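Local atomic coordinates of superoxide dismutase [Fe] (Sulfolobus solfataricus, PDB entry 1WB7), a protein that converts superoxide radicals into hydrogen peroxide and molecular oxygen with one iron ion per subunit, and assembles as a homotetramer. Residues Asn182-Ala185 and Asp186-Asn189. The protein carries 1 engineered substitution. Residues are numbered along the deposited sequence; the frame is centred on the assembly and turned at random.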
ATOM      1  N   ASN A 182       3.832  24.009  -1.653  1.00 19.71           N
ATOM      2  CA  ASN A 182       3.754  22.947  -0.658  1.00 19.89           C
ATOM      3  C   ASN A 182       2.853  23.214   0.549  1.00 19.87           C
ATOM      4  O   ASN A 182       2.865  22.434   1.504  1.00 20.35           O
ATOM      5  CB  ASN A 182       5.161  22.590  -0.169  1.00 20.69           C
ATOM      6  CG  ASN A 182       5.781  23.687   0.671  1.00 23.20           C
ATOM      7  OD1 ASN A 182       5.753  24.864   0.305  1.00 23.18           O
ATOM      8  ND2 ASN A 182       6.356  23.304   1.806  1.00 25.91           N
ATOM      9  N   LYS A 183       2.070  24.288   0.517  1.00 19.48           N
ATOM     10  CA  LYS A 183       1.182  24.602   1.641  1.00 19.22           C
ATOM     11  C   LYS A 183      -0.202  23.955   1.499  1.00 18.82           C
ATOM     12  O   LYS A 183      -1.224  24.639   1.433  1.00 18.69           O
ATOM     13  CB  LYS A 183       1.033  26.120   1.784  1.00 20.57           C
ATOM     14  CG  LYS A 183       2.329  26.849   2.129  1.00 26.10           C
ATOM     15  CD  LYS A 183       2.940  26.320   3.425  1.00 32.09           C
ATOM     16  CE  LYS A 183       4.154  27.139   3.852  1.00 36.26           C
ATOM     17  NZ  LYS A 183       3.787  28.556   4.168  1.00 38.59           N
ATOM     18  N   ARG A 184      -0.226  22.627   1.467  1.00 18.44           N
ATOM     19  CA  ARG A 184      -1.468  21.881   1.320  1.00 18.02           C
ATOM     20  C   ARG A 184      -2.547  22.310   2.317  1.00 18.01           C
ATOM     21  O   ARG A 184      -3.726  22.371   1.972  1.00 17.92           O
ATOM     22  CB  ARG A 184      -1.194  20.381   1.472  1.00 16.37           C
ATOM     23  CG  ARG A 184      -2.358  19.483   1.062  1.00 14.54           C
ATOM     24  CD  ARG A 184      -1.985  18.009   1.146  1.00 10.07           C
ATOM     25  NE  ARG A 184      -1.790  17.577   2.526  1.00 11.94           N
ATOM     26  CZ  ARG A 184      -1.452  16.340   2.880  1.00 13.10           C
ATOM     27  NH1 ARG A 184      -1.264  15.410   1.954  1.00 15.23           N
ATOM     28  NH2 ARG A 184      -1.317  16.030   4.160  1.00 15.85           N
ATOM     29  N   ALA A 185      -2.142  22.609   3.548  1.00 18.02           N
ATOM     30  CA  ALA A 185      -3.092  23.007   4.583  1.00 18.02           C
ATOM     31  C   ALA A 185      -3.871  24.271   4.232  1.00 18.03           C
ATOM     32  O   ALA A 185      -5.037  24.411   4.617  1.00 18.07           O
ATOM     33  CB  ALA A 185      -2.372  23.181   5.920  1.00 17.53           C
ATOM     34  N   ASP A 186      -3.236  25.194   3.513  1.00 17.88           N
ATOM     35  CA  ASP A 186      -3.915  26.427   3.118  1.00 17.89           C
ATOM     36  C   ASP A 186      -4.947  26.117   2.040  1.00 17.62           C
ATOM     37  O   ASP A 186      -6.022  26.723   1.996  1.00 17.66           O
ATOM     38  CB  ASP A 186      -2.913  27.464   2.599  1.00 18.80           C
ATOM     39  CG  ASP A 186      -1.994  27.983   3.692  1.00 20.73           C
ATOM     40  OD1 ASP A 186      -2.427  28.040   4.860  1.00 23.28           O
ATOM     41  OD2 ASP A 186      -0.843  28.351   3.387  1.00 26.66           O
ATOM     42  N   TYR A 187      -4.605  25.171   1.172  1.00 17.32           N
ATOM     43  CA  TYR A 187      -5.498  24.732   0.104  1.00 17.00           C
ATOM     44  C   TYR A 187      -6.719  24.072   0.743  1.00 16.96           C
ATOM     45  O   TYR A 187      -7.852  24.295   0.324  1.00 17.00           O
ATOM     46  CB  TYR A 187      -4.766  23.731  -0.795  1.00 16.69           C
ATOM     47  CG  TYR A 187      -5.660  22.745  -1.515  1.00 15.10           C
ATOM     48  CD1 TYR A 187      -6.509  23.157  -2.540  1.00 15.87           C
ATOM     49  CD2 TYR A 187      -5.641  21.393  -1.177  1.00 16.17           C
ATOM     50  CE1 TYR A 187      -7.321  22.241  -3.219  1.00 16.35           C
ATOM     51  CE2 TYR A 187      -6.446  20.467  -1.845  1.00 16.61           C
ATOM     52  CZ  TYR A 187      -7.285  20.898  -2.868  1.00 16.53           C
ATOM     53  OH  TYR A 187      -8.075  19.986  -3.531  1.00 11.73           O
ATOM     54  N   VAL A 188      -6.479  23.259   1.767  1.00 16.90           N
ATOM     55  CA  VAL A 188      -7.568  22.582   2.457  1.00 17.06           C
ATOM     56  C   VAL A 188      -8.524  23.610   3.065  1.00 17.27           C
ATOM     57  O   VAL A 188      -9.744  23.457   2.966  1.00 17.28           O
ATOM     58  CB  VAL A 188      -7.035  21.642   3.568  1.00 16.23           C
ATOM     59  CG1 VAL A 188      -8.195  21.036   4.348  1.00 13.73           C
ATOM     60  CG2 VAL A 188      -6.194  20.536   2.949  1.00 15.87           C
ATOM     61  N   ASN A 189      -7.979  24.659   3.684  1.00 17.42           N
ATOM     62  CA  ASN A 189      -8.825  25.691   4.285  1.00 17.46           C
ATOM     63  C   ASN A 189      -9.644  26.407   3.220  1.00 17.23           C
ATOM     64  O   ASN A 189     -10.834  26.662   3.406  1.00 17.26           O
ATOM     65  CB  ASN A 189      -7.996  26.735   5.041  1.00 19.34           C
ATOM     66  CG  ASN A 189      -7.386  26.194   6.325  1.00 26.13           C
ATOM     67  OD1 ASN A 189      -7.999  25.386   7.034  1.00 29.29           O
ATOM     68  ND2 ASN A 189      -6.176  26.660   6.645  1.00 27.36           N
TER
HETATM   69  O   HOH W   1       1.193  29.422   5.251  1.00 31.31           O
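Lys-183 holds the N-cap position of helix 184-191 in the C-terminal domain of this iron/manganese-type superoxide dismutase, and its contact with Asp-186 belongs to the first turn of that helix. An inverse gamma turn centred on Lys-183 leads in, closed by a weak bond from Arg-184 N to Asn-182 O (3.1 Å). Lys-183 O then receives Asp-186 N at 2.9 Å, with the donor 49° above the carbonyl plane, and Tyr-187 N only weakly. Regular i to i+4 bonding follows: Val-188 N to Arg-184 O, 2.9 Å, then Asn-189 N to Ala-185 O, 3.1 Å.

On the exposed face the side chains of Lys-183 and Asp-186 run side by side. In Asp-186 CG lies anti to the carbonyl carbon (chi1 -68°), which sets the carboxylate beside the backbone N, back toward the N-cap residue, with OD2 3.3 Å from Lys-183 CB. The charged ends do not touch, since Lys-183 NZ stays 4.7 Å from Asp-186 OD2; a water accepts from the ammonium and donates to OD2, bridging the opposite charges.

Tyr-187, on the buried side, approaches the metal site, its side chain about 7 Å from the iron. Arg-184 O lies at the edge of the Tyr-187 ring, near its plane, and the hydroxyl of that ring is hydrogen-bonded to the backbone O of the iron ligand Asp-170 and to Tyr-87 OH, making Tyr-187 a second-shell neighbour of the iron. Arg-184 instead reaches Leu-130 O with NH2. Val-188, packed on Thr-124 and Asn-128 of helix 116-128, brings CG2 to 3.2 Å from Arg-184 O.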